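PDB 2VLA: restriction endonuclease R.BpuJI from Bacillus pumilus, which recognises a specific DNA sequence through the N-terminal domain described here and, as a restriction endonuclease, probably cleaves DNA with the rest of the protein. Local coordinates for residues A[8-13]-A[196-201]; A[114-119]-A[127-132]; A[135-140]-A[163-168]; A[155-160]-A[205-210]. All coordinates share one frame; numbering follows the deposited sequence.

Contact 1: residues A[8-13]-A[196-201]; sequences QFRCTI and VRHPGK. With nucleotides of chain B.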
# COMPACT_ATOMS: atom_id res chain seq x y z
N GLN A 8 10.96 9.88 -13.43
CA GLN A 8 9.71 9.25 -13.04
C GLN A 8 9.87 7.74 -13.01
O GLN A 8 10.67 7.18 -13.74
CB GLN A 8 8.60 9.64 -14.05
CG GLN A 8 8.16 11.10 -13.97
CD GLN A 8 7.18 11.36 -12.83
OE1 GLN A 8 6.07 10.86 -12.83
NE2 GLN A 8 7.61 12.16 -11.84
N PHE A 9 9.08 7.08 -12.16
CA PHE A 9 9.20 5.64 -11.97
C PHE A 9 7.90 5.06 -11.50
O PHE A 9 7.42 5.40 -10.43
CB PHE A 9 10.33 5.34 -10.95
CG PHE A 9 10.58 3.85 -10.73
CD1 PHE A 9 9.84 3.15 -9.81
CD2 PHE A 9 11.56 3.19 -11.44
CE1 PHE A 9 10.06 1.80 -9.60
CE2 PHE A 9 11.79 1.84 -11.24
CZ PHE A 9 11.03 1.15 -10.32
N ARG A 10 7.30 4.20 -12.33
CA ARG A 10 6.05 3.55 -11.98
C ARG A 10 6.29 2.49 -10.92
O ARG A 10 7.08 1.56 -11.14
CB ARG A 10 5.40 2.95 -13.23
CG ARG A 10 4.06 2.28 -12.97
CD ARG A 10 3.38 1.86 -14.24
NE ARG A 10 2.04 1.36 -13.99
CZ ARG A 10 1.70 0.08 -13.84
NH1 ARG A 10 2.60 -0.87 -13.90
NH2 ARG A 10 0.42 -0.26 -13.65
N CYS A 11 5.63 2.65 -9.79
CA CYS A 11 5.87 1.82 -8.63
C CYS A 11 4.52 1.38 -8.05
O CYS A 11 3.88 2.11 -7.31
CB CYS A 11 6.72 2.59 -7.58
SG CYS A 11 7.28 1.64 -6.20
N THR A 12 4.08 0.20 -8.45
CA THR A 12 2.70 -0.18 -8.21
C THR A 12 2.49 -0.78 -6.84
O THR A 12 3.48 -1.19 -6.13
CB THR A 12 2.17 -1.20 -9.25
OG1 THR A 12 2.94 -2.38 -9.19
CG2 THR A 12 2.22 -0.63 -10.64
N ILE A 13 1.20 -0.82 -6.45
CA ILE A 13 0.71 -1.74 -5.46
C ILE A 13 -0.34 -2.62 -6.14
O ILE A 13 -0.80 -2.30 -7.24
CB ILE A 13 0.12 -1.03 -4.22
CG1 ILE A 13 -1.13 -0.21 -4.58
CG2 ILE A 13 1.19 -0.12 -3.54
CD1 ILE A 13 -2.06 0.02 -3.42
N VAL A 196 0.56 12.32 -14.26
CA VAL A 196 1.27 11.10 -14.63
C VAL A 196 0.48 10.35 -15.71
O VAL A 196 -0.62 9.90 -15.47
CB VAL A 196 1.43 10.18 -13.40
CG1 VAL A 196 2.05 8.86 -13.81
CG2 VAL A 196 2.26 10.89 -12.31
N ARG A 197 1.11 10.18 -16.87
CA ARG A 197 0.54 9.43 -17.97
C ARG A 197 1.69 8.67 -18.65
O ARG A 197 2.86 8.99 -18.46
CB ARG A 197 -0.15 10.38 -18.98
CG ARG A 197 -1.36 11.17 -18.42
CD ARG A 197 -2.54 10.24 -18.09
NE ARG A 197 -3.73 10.98 -17.67
CZ ARG A 197 -4.02 11.32 -16.42
NH1 ARG A 197 -3.16 11.04 -15.43
NH2 ARG A 197 -5.13 11.99 -16.14
N HIS A 198 1.34 7.66 -19.43
CA HIS A 198 2.30 6.79 -20.08
C HIS A 198 1.89 6.61 -21.53
O HIS A 198 0.70 6.58 -21.84
CB HIS A 198 2.35 5.42 -19.38
CG HIS A 198 2.84 5.49 -17.96
ND1 HIS A 198 2.00 5.72 -16.90
CD2 HIS A 198 4.09 5.42 -17.45
CE1 HIS A 198 2.70 5.75 -15.79
NE2 HIS A 198 3.98 5.58 -16.10
N PRO A 199 2.87 6.53 -22.45
CA PRO A 199 2.57 6.57 -23.87
C PRO A 199 1.71 5.39 -24.28
O PRO A 199 2.08 4.25 -24.05
CB PRO A 199 3.94 6.48 -24.55
CG PRO A 199 4.94 6.61 -23.50
CD PRO A 199 4.32 6.46 -22.18
N GLY A 200 0.57 5.67 -24.90
CA GLY A 200 -0.29 4.61 -25.38
C GLY A 200 -1.00 3.79 -24.30
O GLY A 200 -1.57 2.77 -24.61
N LYS A 201 -0.97 4.27 -23.05
CA LYS A 201 -1.60 3.53 -21.95
C LYS A 201 -2.82 4.24 -21.40
O LYS A 201 -2.89 5.48 -21.40
CB LYS A 201 -0.60 3.33 -20.80
CG LYS A 201 0.74 2.74 -21.17
CD LYS A 201 0.63 1.45 -21.86
CE LYS A 201 0.21 0.36 -20.93
NZ LYS A 201 0.54 -1.02 -21.47
P DC B 7 2.10 -4.66 -14.81
OP1 DC B 7 3.18 -4.51 -15.81
OP2 DC B 7 2.06 -3.74 -13.67
O5' DC B 7 0.65 -4.60 -15.50
C5' DC B 7 0.40 -5.34 -16.69
C4' DC B 7 -1.07 -5.23 -17.08
O4' DC B 7 -1.90 -5.94 -16.11
C3' DC B 7 -1.64 -3.81 -17.11
O3' DC B 7 -2.47 -3.67 -18.24
C2' DC B 7 -2.50 -3.73 -15.86
C1' DC B 7 -3.04 -5.13 -15.84
N1 DC B 7 -3.63 -5.63 -14.58
C2 DC B 7 -4.70 -6.52 -14.66
O2 DC B 7 -5.16 -6.78 -15.78
N3 DC B 7 -5.23 -7.02 -13.53
C4 DC B 7 -4.66 -6.73 -12.36
N4 DC B 7 -5.18 -7.24 -11.25
C5 DC B 7 -3.56 -5.84 -12.26
C6 DC B 7 -3.09 -5.31 -13.38
P DG B 8 -2.34 -2.49 -19.30
OP1 DG B 8 -0.97 -2.47 -19.82
OP2 DG B 8 -2.89 -1.25 -18.75
O5' DG B 8 -3.38 -2.98 -20.41
C5' DG B 8 -3.15 -4.23 -21.07
C4' DG B 8 -4.45 -4.83 -21.54
O4' DG B 8 -5.24 -5.26 -20.40
C3' DG B 8 -5.35 -3.91 -22.33
O3' DG B 8 -6.04 -4.66 -23.37
C2' DG B 8 -6.30 -3.33 -21.26
C1' DG B 8 -6.46 -4.50 -20.31
N9 DG B 8 -6.61 -4.21 -18.89
C8 DG B 8 -5.84 -3.36 -18.12
N7 DG B 8 -6.15 -3.38 -16.86
C5 DG B 8 -7.18 -4.33 -16.78
C6 DG B 8 -7.86 -4.83 -15.67
O6 DG B 8 -7.76 -4.52 -14.49
N1 DG B 8 -8.84 -5.80 -16.03
C2 DG B 8 -9.05 -6.26 -17.31
N2 DG B 8 -10.03 -7.21 -17.46
N3 DG B 8 -8.38 -5.82 -18.37
C4 DG B 8 -7.46 -4.87 -18.02
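Arg10 and His198 touch by packing: Arg10 CB lies 4.1 Å from NE2 of His198 and approaches the imidazole obliquely. Gln8 OE1 rests against Val196 CG2 at 3.8 Å. No hydrogen bond joins the two loops. Their polar ends have other partners: Gln8 binds Pro5 O, Tyr162 O and Asn166 ND2, and His198 ND1 pairs with Ser206 OG.

The hydrogen bonds of Arg10 NH1 and Lys201 NZ go to DNA phosphates. With chi1 at -178° and the chain extended to NE, Arg10 reaches beyond the imidazole to the backbone of chain B. Arg10 NH1 donates to OP2 of DC7 of chain B over 2.9 Å. The bond is nearly straight at 171°, in the guanidinium plane. Arg10 NE donates to Tyr205 O, which helps place the group. Thr12 CG2 lies over one face, toward the rim. Lys201 ends a type II beta turn from His198, and Lys201 NZ meets OP1 of DG8 of chain B at 2.7 Å. A leucine in place of Arg10 would probably leave the DC7 phosphate without this charged partner.

Both loops lean on helix 203-219, where the Tyr205 ring makes cation-pi contacts with Arg10 and Lys201. Val196 also packs on helix 157-165.

Contact 2: residues A[114-119]-A[127-132]; sequences QFPNGM and EKVGAK. With nucleotides of chain B.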
# COMPACT_ATOMS: atom_id res chain seq x y z
N GLN A 114 5.65 -0.25 2.62
CA GLN A 114 6.88 0.32 2.16
C GLN A 114 7.16 -0.15 0.77
O GLN A 114 6.52 -1.12 0.28
CB GLN A 114 8.02 -0.12 3.09
CG GLN A 114 8.08 -1.62 3.24
CD GLN A 114 9.37 -2.08 3.92
OE1 GLN A 114 9.52 -1.95 5.14
NE2 GLN A 114 10.29 -2.62 3.14
N PHE A 115 8.12 0.51 0.11
CA PHE A 115 8.75 -0.03 -1.09
C PHE A 115 10.26 -0.13 -0.80
O PHE A 115 10.81 0.77 -0.16
CB PHE A 115 8.57 0.90 -2.28
CG PHE A 115 7.11 1.17 -2.67
CD1 PHE A 115 6.25 0.14 -3.08
CD2 PHE A 115 6.64 2.45 -2.64
CE1 PHE A 115 4.91 0.43 -3.52
CE2 PHE A 115 5.29 2.74 -3.08
CZ PHE A 115 4.45 1.71 -3.49
N PRO A 116 10.91 -1.22 -1.24
CA PRO A 116 10.32 -2.39 -1.86
C PRO A 116 9.57 -3.23 -0.86
O PRO A 116 9.64 -2.97 0.35
CB PRO A 116 11.56 -3.18 -2.41
CG PRO A 116 12.73 -2.24 -2.23
CD PRO A 116 12.37 -1.36 -1.08
N ASN A 117 8.86 -4.24 -1.35
CA ASN A 117 8.16 -5.13 -0.49
C ASN A 117 7.99 -6.52 -1.11
O ASN A 117 8.35 -6.75 -2.28
CB ASN A 117 6.79 -4.52 -0.12
CG ASN A 117 5.89 -4.33 -1.34
OD1 ASN A 117 5.61 -5.30 -2.06
ND2 ASN A 117 5.50 -3.07 -1.62
N GLY A 118 7.43 -7.43 -0.34
CA GLY A 118 7.21 -8.80 -0.81
C GLY A 118 5.82 -9.08 -1.29
O GLY A 118 5.43 -10.23 -1.43
N MET A 119 5.06 -8.03 -1.60
CA MET A 119 3.76 -8.21 -2.30
C MET A 119 3.95 -8.42 -3.79
O MET A 119 3.14 -9.09 -4.46
CB MET A 119 2.85 -7.02 -2.08
CG MET A 119 2.51 -6.79 -0.67
SD MET A 119 1.18 -5.68 -0.51
CE MET A 119 1.32 -5.16 1.11
N GLU A 127 13.35 -5.11 -10.00
CA GLU A 127 13.35 -3.78 -10.62
C GLU A 127 13.44 -2.67 -9.55
O GLU A 127 14.21 -1.73 -9.69
CB GLU A 127 12.10 -3.58 -11.47
CG GLU A 127 12.12 -4.33 -12.81
CD GLU A 127 10.81 -4.22 -13.57
OE1 GLU A 127 10.00 -3.33 -13.25
OE2 GLU A 127 10.59 -5.02 -14.51
N LYS A 128 12.65 -2.80 -8.49
CA LYS A 128 12.59 -1.76 -7.48
C LYS A 128 13.88 -1.72 -6.67
O LYS A 128 14.42 -0.66 -6.41
CB LYS A 128 11.37 -1.97 -6.58
CG LYS A 128 10.08 -1.68 -7.32
CD LYS A 128 8.84 -1.91 -6.48
CE LYS A 128 7.58 -1.79 -7.35
NZ LYS A 128 6.33 -2.05 -6.61
N VAL A 129 14.41 -2.88 -6.35
CA VAL A 129 15.71 -2.97 -5.69
C VAL A 129 16.81 -2.41 -6.62
O VAL A 129 17.71 -1.66 -6.17
CB VAL A 129 16.02 -4.41 -5.28
CG1 VAL A 129 17.49 -4.59 -4.97
CG2 VAL A 129 15.15 -4.82 -4.07
N GLY A 130 16.73 -2.72 -7.90
CA GLY A 130 17.73 -2.23 -8.87
C GLY A 130 17.72 -0.71 -8.97
O GLY A 130 18.75 -0.08 -9.23
N ALA A 131 16.55 -0.12 -8.74
CA ALA A 131 16.38 1.33 -8.80
C ALA A 131 16.69 2.02 -7.44
O ALA A 131 16.58 3.23 -7.32
CB ALA A 131 14.94 1.66 -9.25
N LYS A 132 17.06 1.22 -6.44
CA LYS A 132 17.41 1.73 -5.12
C LYS A 132 16.23 2.42 -4.45
O LYS A 132 16.39 3.37 -3.73
CB LYS A 132 18.58 2.69 -5.24
CG LYS A 132 19.86 2.03 -5.82
P DC B 5 0.12 -13.57 -5.10
OP1 DC B 5 0.39 -14.31 -3.85
OP2 DC B 5 -1.24 -13.08 -5.37
O5' DC B 5 1.22 -12.40 -5.20
C5' DC B 5 0.89 -11.12 -5.68
C4' DC B 5 1.65 -10.79 -6.93
O4' DC B 5 1.29 -11.74 -7.98
C3' DC B 5 1.37 -9.43 -7.51
O3' DC B 5 2.50 -8.98 -8.26
C2' DC B 5 0.15 -9.75 -8.38
C1' DC B 5 0.63 -11.05 -9.02
N1 DC B 5 -0.45 -11.87 -9.58
C2 DC B 5 -0.48 -12.14 -10.96
O2 DC B 5 0.45 -11.73 -11.68
N3 DC B 5 -1.52 -12.88 -11.45
C4 DC B 5 -2.48 -13.30 -10.65
N4 DC B 5 -3.48 -14.03 -11.19
C5 DC B 5 -2.50 -13.02 -9.27
C6 DC B 5 -1.46 -12.32 -8.78
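Pro116 and Lys128 bring the two backbones nearest, CA to CA 6.1 Å, where the loop passes the last turn of helix 122-130 just after a cis peptide bond. The proline ring packs on two successive helix residues. Pro116 CG lies 4.0 Å from Val129 CG2, the two side chains crossing at about a right angle. Pro116 CB faces Lys128 CB at 4.3 Å.

Lys128 is extended beyond CG (chi2 178°), which takes its amine across to Phe115. Lys128 NZ stops 4.2 Å from Phe115 CD1, oblique to the ring. Its charge is paired with Asp120 in a salt bridge, and it also bonds to Thr12 O.

The helix ends beside this packing in a Schellman motif. Lys132 turns to positive phi (64°) and donates its N to Val129 O at 3.0 Å. Side chains of the loop bond back to its own backbone. Asn117 OD1 accepts from Met119 N at 2.8 Å, an Asx turn, while Asn117 ND2 donates to Gln114 O at 2.9 Å. Gln114 NE2 returns a bond to Pro116 O, in the plane of its own amide and almost straight at 173°; it also donates to Phe253 O. Beyond the turn, Met119 O comes within 3.3 Å of C5' of DC5 of chain B.

Contact 3: residues A[135-140]-A[163-168]; sequences IRQFPY and YVLNSL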
# COMPACT_ATOMS: atom_id res chain seq x y z
N ILE A 135 11.45 3.56 0.80
CA ILE A 135 10.59 4.57 1.34
C ILE A 135 9.42 3.96 2.12
O ILE A 135 8.90 2.90 1.75
CB ILE A 135 10.03 5.49 0.21
CG1 ILE A 135 9.48 6.79 0.80
CG2 ILE A 135 8.98 4.74 -0.63
CD1 ILE A 135 10.55 7.76 1.27
N ARG A 136 9.02 4.64 3.19
CA ARG A 136 7.75 4.39 3.84
C ARG A 136 6.79 5.44 3.32
O ARG A 136 6.77 6.57 3.77
CB ARG A 136 7.89 4.55 5.37
CG ARG A 136 8.99 3.70 6.00
CD ARG A 136 8.93 3.82 7.50
NE ARG A 136 10.06 3.18 8.14
CZ ARG A 136 10.02 2.66 9.35
NH1 ARG A 136 8.89 2.68 10.05
NH2 ARG A 136 11.12 2.14 9.87
N GLN A 137 5.97 5.07 2.32
CA GLN A 137 5.31 6.10 1.53
C GLN A 137 4.17 6.80 2.27
O GLN A 137 3.92 7.97 2.03
CB GLN A 137 4.81 5.55 0.17
CG GLN A 137 3.58 4.63 0.21
CD GLN A 137 3.92 3.16 0.35
OE1 GLN A 137 4.86 2.77 1.05
NE2 GLN A 137 3.12 2.31 -0.29
N PHE A 138 3.55 6.13 3.22
CA PHE A 138 2.42 6.77 3.91
C PHE A 138 2.86 7.81 4.96
O PHE A 138 2.39 8.93 4.95
CB PHE A 138 1.44 5.73 4.45
CG PHE A 138 0.69 5.02 3.37
CD1 PHE A 138 -0.20 5.72 2.60
CD2 PHE A 138 0.94 3.73 3.05
CE1 PHE A 138 -0.93 5.08 1.53
CE2 PHE A 138 0.26 3.09 2.00
CZ PHE A 138 -0.69 3.79 1.24
N PRO A 139 3.86 7.47 5.81
CA PRO A 139 4.46 8.55 6.57
C PRO A 139 4.90 9.73 5.68
O PRO A 139 4.67 10.88 6.03
CB PRO A 139 5.66 7.85 7.23
CG PRO A 139 5.18 6.46 7.44
CD PRO A 139 4.39 6.15 6.19
N TYR A 140 5.50 9.44 4.55
CA TYR A 140 6.00 10.47 3.70
C TYR A 140 4.87 11.37 3.15
O TYR A 140 4.94 12.58 3.17
CB TYR A 140 6.85 9.88 2.55
CG TYR A 140 7.69 10.91 1.86
CD1 TYR A 140 7.17 11.66 0.83
CD2 TYR A 140 9.01 11.20 2.27
CE1 TYR A 140 7.89 12.61 0.21
CE2 TYR A 140 9.73 12.15 1.65
CZ TYR A 140 9.18 12.87 0.62
OH TYR A 140 9.86 13.86 -0.05
N TYR A 163 4.69 14.33 -8.19
CA TYR A 163 5.80 14.84 -7.38
C TYR A 163 6.25 13.87 -6.28
O TYR A 163 7.38 13.99 -5.78
CB TYR A 163 5.46 16.19 -6.77
CG TYR A 163 5.29 17.32 -7.78
CD1 TYR A 163 6.39 18.01 -8.26
CD2 TYR A 163 4.03 17.69 -8.24
CE1 TYR A 163 6.25 19.05 -9.16
CE2 TYR A 163 3.88 18.71 -9.15
CZ TYR A 163 4.99 19.41 -9.59
OH TYR A 163 4.82 20.43 -10.49
N VAL A 164 5.39 12.93 -5.91
CA VAL A 164 5.67 12.01 -4.80
C VAL A 164 5.64 10.54 -5.22
O VAL A 164 6.69 9.91 -5.34
CB VAL A 164 4.72 12.25 -3.61
CG1 VAL A 164 4.97 11.27 -2.47
CG2 VAL A 164 4.80 13.69 -3.16
N LEU A 165 4.45 10.01 -5.59
CA LEU A 165 4.31 8.56 -5.69
C LEU A 165 4.83 7.97 -7.01
O LEU A 165 4.99 6.75 -7.11
CB LEU A 165 2.89 8.11 -5.42
CG LEU A 165 2.49 8.11 -3.95
CD1 LEU A 165 1.01 7.79 -3.83
CD2 LEU A 165 3.32 7.11 -3.11
N ASN A 166 5.11 8.83 -7.99
CA ASN A 166 5.76 8.41 -9.23
C ASN A 166 7.12 9.08 -9.45
O ASN A 166 7.68 8.98 -10.51
CB ASN A 166 4.87 8.74 -10.43
CG ASN A 166 4.94 7.68 -11.55
OD1 ASN A 166 4.51 6.55 -11.38
ND2 ASN A 166 5.49 8.07 -12.71
N SER A 167 7.63 9.78 -8.43
CA SER A 167 8.94 10.44 -8.52
C SER A 167 10.04 9.48 -8.07
O SER A 167 10.06 9.04 -6.93
CB SER A 167 8.98 11.70 -7.64
OG SER A 167 10.34 12.12 -7.35
N LEU A 168 10.94 9.14 -8.99
CA LEU A 168 12.03 8.24 -8.66
C LEU A 168 12.82 8.73 -7.45
O LEU A 168 13.13 7.95 -6.54
CB LEU A 168 12.95 8.06 -9.86
CG LEU A 168 14.17 7.19 -9.60
CD1 LEU A 168 13.77 5.73 -9.29
CD2 LEU A 168 15.17 7.26 -10.79
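The Tyr140 ring meets Val164 CG1 obliquely. The methyl is 4.0 Å from Tyr140 CD1 and 4.2 Å from Tyr140 CE1, so it lies nearest the CD1-CE1 bond. The Phe138 ring takes no direct part, but Gln137 CG sits 4.0 Å above one of its faces, toward the rim.

That same side chain makes the second touch. Gln137 CG stands between the backbone N and carbonyl carbon (chi1 73°), and its aliphatic part meets Leu165 at about a right angle: CD2 of Leu165 is 3.9 Å from Gln137 CB. The polar ends bond outside the contact, Gln137 NE2 to Gln213 OE1 and Tyr140 OH to Ile175 O. Across the contact no hydrogen bond forms; the touching atoms are carbons.

Tyr140 and Ile135 also border the place where a polyether molecule, probably from the crystallisation liquor, is bound. The start of helix 137-150 packs here on the end of helix 157-165, and Leu165 reaches on to helix 203-219. This helix-helix packing is consistent with the helix-turn-helix character of the recognition domain.

Contact 4: residues A[155-160]-A[205-210]; sequences LSKDDI and YSMQHI. With nucleotides of chain C; nucleotides of chain B.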
# COMPACT_ATOMS: atom_id res chain seq x y z
N LEU A 155 -2.84 20.39 -2.05
CA LEU A 155 -2.37 19.54 -3.13
C LEU A 155 -3.50 18.73 -3.74
O LEU A 155 -4.41 18.28 -3.05
CB LEU A 155 -1.31 18.56 -2.62
CG LEU A 155 -0.10 19.19 -1.93
CD1 LEU A 155 0.86 18.11 -1.60
CD2 LEU A 155 0.50 20.21 -2.85
N SER A 156 -3.38 18.49 -5.03
CA SER A 156 -4.30 17.62 -5.74
C SER A 156 -3.75 16.21 -5.78
O SER A 156 -2.56 15.97 -5.48
CB SER A 156 -4.49 18.11 -7.17
OG SER A 156 -3.29 17.89 -7.92
N LYS A 157 -4.58 15.27 -6.19
CA LYS A 157 -4.15 13.90 -6.39
C LYS A 157 -3.06 13.83 -7.45
O LYS A 157 -2.16 13.00 -7.36
CB LYS A 157 -5.34 13.03 -6.79
CG LYS A 157 -4.98 11.61 -7.15
CD LYS A 157 -6.23 10.75 -7.30
CE LYS A 157 -7.31 11.47 -8.08
NZ LYS A 157 -7.33 11.06 -9.51
N ASP A 158 -3.16 14.66 -8.48
CA ASP A 158 -2.15 14.69 -9.54
C ASP A 158 -0.80 15.20 -9.01
O ASP A 158 0.24 14.72 -9.45
CB ASP A 158 -2.64 15.57 -10.74
CG ASP A 158 -3.78 14.90 -11.55
OD1 ASP A 158 -3.76 13.66 -11.70
OD2 ASP A 158 -4.66 15.65 -12.06
N ASP A 159 -0.84 16.16 -8.11
CA ASP A 159 0.39 16.65 -7.47
C ASP A 159 1.06 15.51 -6.71
O ASP A 159 2.27 15.29 -6.85
CB ASP A 159 0.08 17.76 -6.48
CG ASP A 159 -0.35 19.05 -7.14
OD1 ASP A 159 0.11 19.34 -8.28
OD2 ASP A 159 -1.08 19.84 -6.46
N ILE A 160 0.29 14.78 -5.93
CA ILE A 160 0.84 13.68 -5.15
C ILE A 160 1.34 12.55 -6.07
O ILE A 160 2.35 11.90 -5.78
CB ILE A 160 -0.17 13.15 -4.13
CG1 ILE A 160 -0.56 14.26 -3.15
CG2 ILE A 160 0.40 11.96 -3.38
CD1 ILE A 160 -1.77 13.90 -2.27
N TYR A 205 -3.57 2.38 -15.86
CA TYR A 205 -2.18 1.95 -15.81
C TYR A 205 -1.37 2.96 -15.04
O TYR A 205 -0.56 2.59 -14.18
CB TYR A 205 -1.65 1.79 -17.22
CG TYR A 205 -0.24 1.28 -17.27
CD1 TYR A 205 0.03 -0.07 -17.11
CD2 TYR A 205 0.83 2.14 -17.47
CE1 TYR A 205 1.32 -0.56 -17.15
CE2 TYR A 205 2.15 1.66 -17.49
CZ TYR A 205 2.37 0.30 -17.33
OH TYR A 205 3.65 -0.22 -17.34
N SER A 206 -1.61 4.23 -15.31
CA SER A 206 -0.83 5.30 -14.76
C SER A 206 -1.20 5.65 -13.33
O SER A 206 -0.33 6.06 -12.54
CB SER A 206 -1.00 6.54 -15.62
OG SER A 206 -0.62 6.30 -16.94
N MET A 207 -2.49 5.53 -12.99
CA MET A 207 -3.01 6.17 -11.80
C MET A 207 -3.73 5.25 -10.81
O MET A 207 -3.87 5.62 -9.64
CB MET A 207 -3.92 7.33 -12.17
CG MET A 207 -3.17 8.60 -12.58
SD MET A 207 -2.24 9.33 -11.24
CE MET A 207 -3.59 9.85 -10.17
N GLN A 208 -4.13 4.05 -11.19
CA GLN A 208 -5.02 3.33 -10.31
C GLN A 208 -4.30 3.00 -8.99
O GLN A 208 -4.87 3.08 -7.93
CB GLN A 208 -5.58 2.06 -10.96
CG GLN A 208 -6.55 1.34 -10.02
CD GLN A 208 -7.38 0.28 -10.67
OE1 GLN A 208 -7.33 0.11 -11.90
NE2 GLN A 208 -8.15 -0.44 -9.87
N HIS A 209 -3.02 2.62 -9.08
CA HIS A 209 -2.26 2.26 -7.87
C HIS A 209 -1.93 3.49 -7.00
O HIS A 209 -1.71 3.36 -5.80
CB HIS A 209 -0.94 1.52 -8.23
CG HIS A 209 -0.07 2.28 -9.16
ND1 HIS A 209 -0.35 2.39 -10.50
CD2 HIS A 209 1.07 2.98 -8.94
CE1 HIS A 209 0.56 3.16 -11.06
NE2 HIS A 209 1.46 3.50 -10.14
N ILE A 210 -1.92 4.66 -7.60
CA ILE A 210 -1.72 5.88 -6.90
C ILE A 210 -2.98 6.30 -6.17
O ILE A 210 -2.96 6.58 -4.98
CB ILE A 210 -1.17 6.97 -7.83
CG1 ILE A 210 0.20 6.54 -8.36
CG2 ILE A 210 -1.14 8.30 -7.15
CD1 ILE A 210 0.85 7.47 -9.37
P DC C 3 -12.57 3.81 -6.31
OP1 DC C 3 -13.42 3.82 -5.09
OP2 DC C 3 -11.17 4.22 -6.26
O5' DC C 3 -12.58 2.33 -6.93
C5' DC C 3 -13.80 1.62 -7.07
C4' DC C 3 -13.60 0.39 -7.91
O4' DC C 3 -13.37 0.76 -9.28
C3' DC C 3 -12.37 -0.43 -7.52
O3' DC C 3 -12.63 -1.82 -7.51
C2' DC C 3 -11.37 -0.09 -8.61
C1' DC C 3 -12.33 -0.05 -9.77
N1 DC C 3 -11.82 0.50 -11.00
C2 DC C 3 -12.27 0.00 -12.24
O2 DC C 3 -13.18 -0.87 -12.28
N3 DC C 3 -11.74 0.53 -13.36
C4 DC C 3 -10.81 1.48 -13.29
N4 DC C 3 -10.33 1.97 -14.43
C5 DC C 3 -10.33 1.96 -12.05
C6 DC C 3 -10.83 1.43 -10.95
P DA C 4 -13.00 -2.65 -6.19
OP1 DA C 4 -14.24 -2.17 -5.69
OP2 DA C 4 -11.77 -2.67 -5.35
O5' DA C 4 -13.16 -4.01 -6.91
C5' DA C 4 -14.42 -4.28 -7.58
C4' DA C 4 -14.18 -5.18 -8.77
O4' DA C 4 -13.54 -4.45 -9.84
C3' DA C 4 -13.26 -6.39 -8.49
O3' DA C 4 -13.75 -7.49 -9.24
C2' DA C 4 -11.93 -5.91 -9.04
C1' DA C 4 -12.38 -5.16 -10.28
N9 DA C 4 -11.43 -4.22 -10.82
C8 DA C 4 -10.52 -3.45 -10.13
N7 DA C 4 -9.82 -2.66 -10.89
C5 DA C 4 -10.28 -2.90 -12.18
C6 DA C 4 -9.93 -2.39 -13.43
N6 DA C 4 -9.02 -1.46 -13.67
N1 DA C 4 -10.63 -2.87 -14.50
C2 DA C 4 -11.58 -3.82 -14.30
N3 DA C 4 -12.00 -4.36 -13.19
C4 DA C 4 -11.28 -3.86 -12.13
P DG B 8 -2.34 -2.49 -19.30
OP1 DG B 8 -0.97 -2.47 -19.82
OP2 DG B 8 -2.89 -1.25 -18.75
O5' DG B 8 -3.38 -2.98 -20.41
C5' DG B 8 -3.15 -4.23 -21.07
C4' DG B 8 -4.45 -4.83 -21.54
O4' DG B 8 -5.24 -5.26 -20.40
C3' DG B 8 -5.35 -3.91 -22.33
O3' DG B 8 -6.04 -4.66 -23.37
C2' DG B 8 -6.30 -3.33 -21.26
C1' DG B 8 -6.46 -4.50 -20.31
N9 DG B 8 -6.61 -4.21 -18.89
C8 DG B 8 -5.84 -3.36 -18.12
N7 DG B 8 -6.15 -3.38 -16.86
C5 DG B 8 -7.18 -4.33 -16.78
C6 DG B 8 -7.86 -4.83 -15.67
O6 DG B 8 -7.76 -4.52 -14.49
N1 DG B 8 -8.84 -5.80 -16.03
C2 DG B 8 -9.05 -6.26 -17.31
N2 DG B 8 -10.03 -7.21 -17.46
N3 DG B 8 -8.38 -5.82 -18.37
C4 DG B 8 -7.46 -4.87 -18.02
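Met207 reaches across to Lys157 and Asp158 with its methyl group. CB points toward helix 157-165. Met207 SD is still 4.6 Å from Asp158 OD1; only CE makes close contact. A bend about CB-CG (chi2 -66°) and another about CG-SD bring it there. Met207 CE lies 4.1 Å from Asp158 OD1 and 3.8 Å from Lys157 CG. The approach to Lys157 is less certain, since that side chain has two conformers. Across the contact this is packing without hydrogen bonds.

Helix 157-165 starts with a capping box: Asp159 N donates to Ser156 OG at 3.0 Å, and Ser156 N to Asp159 OD2 at 3.0 Å. Asp159 also has a salt bridge to Arg188.

The next residue after Met207 turns to the DNA. Gln208 is extended, and its amide pairs twice with an adenine. Gln208 OE1 accepts from N6 of DA4 of chain C at 2.9 Å (161°), and Gln208 NE2 donates to its N7 at 3.0 Å (176°). A leucine in place of Gln208 would probably leave N6 and N7 without their protein partners. Glu212 OE2 also bonds to Gln208 NE2 and probably helps to orient the amide. The paired donor and acceptor match adenine's major-groove edge, which implies direct reading of this base.

Overall arrangement
From the N terminus, loop 8-13 comes first and waits 183 residues for its partner 196-201, so contact 1 closes a very long loop. Contact 2 and contact 3 are nested inside it. Contact 2 closes a short loop that contains most of helix 122-130, and contact 3 follows in series, joining helices 137-150 and 157-165. Contact 4 opens on the same helix 157-165 before contact 3 has closed, and it ends on helix 203-219 beyond contact 1, so it crosses both. Loop 8-13 touches all three other contacts. The Phe115 and Ile135 backbones link contacts 2 and 3. Contacts 1, 2 and 4 touch DNA; contact 3 lies about 11 Å from it, nearest atoms.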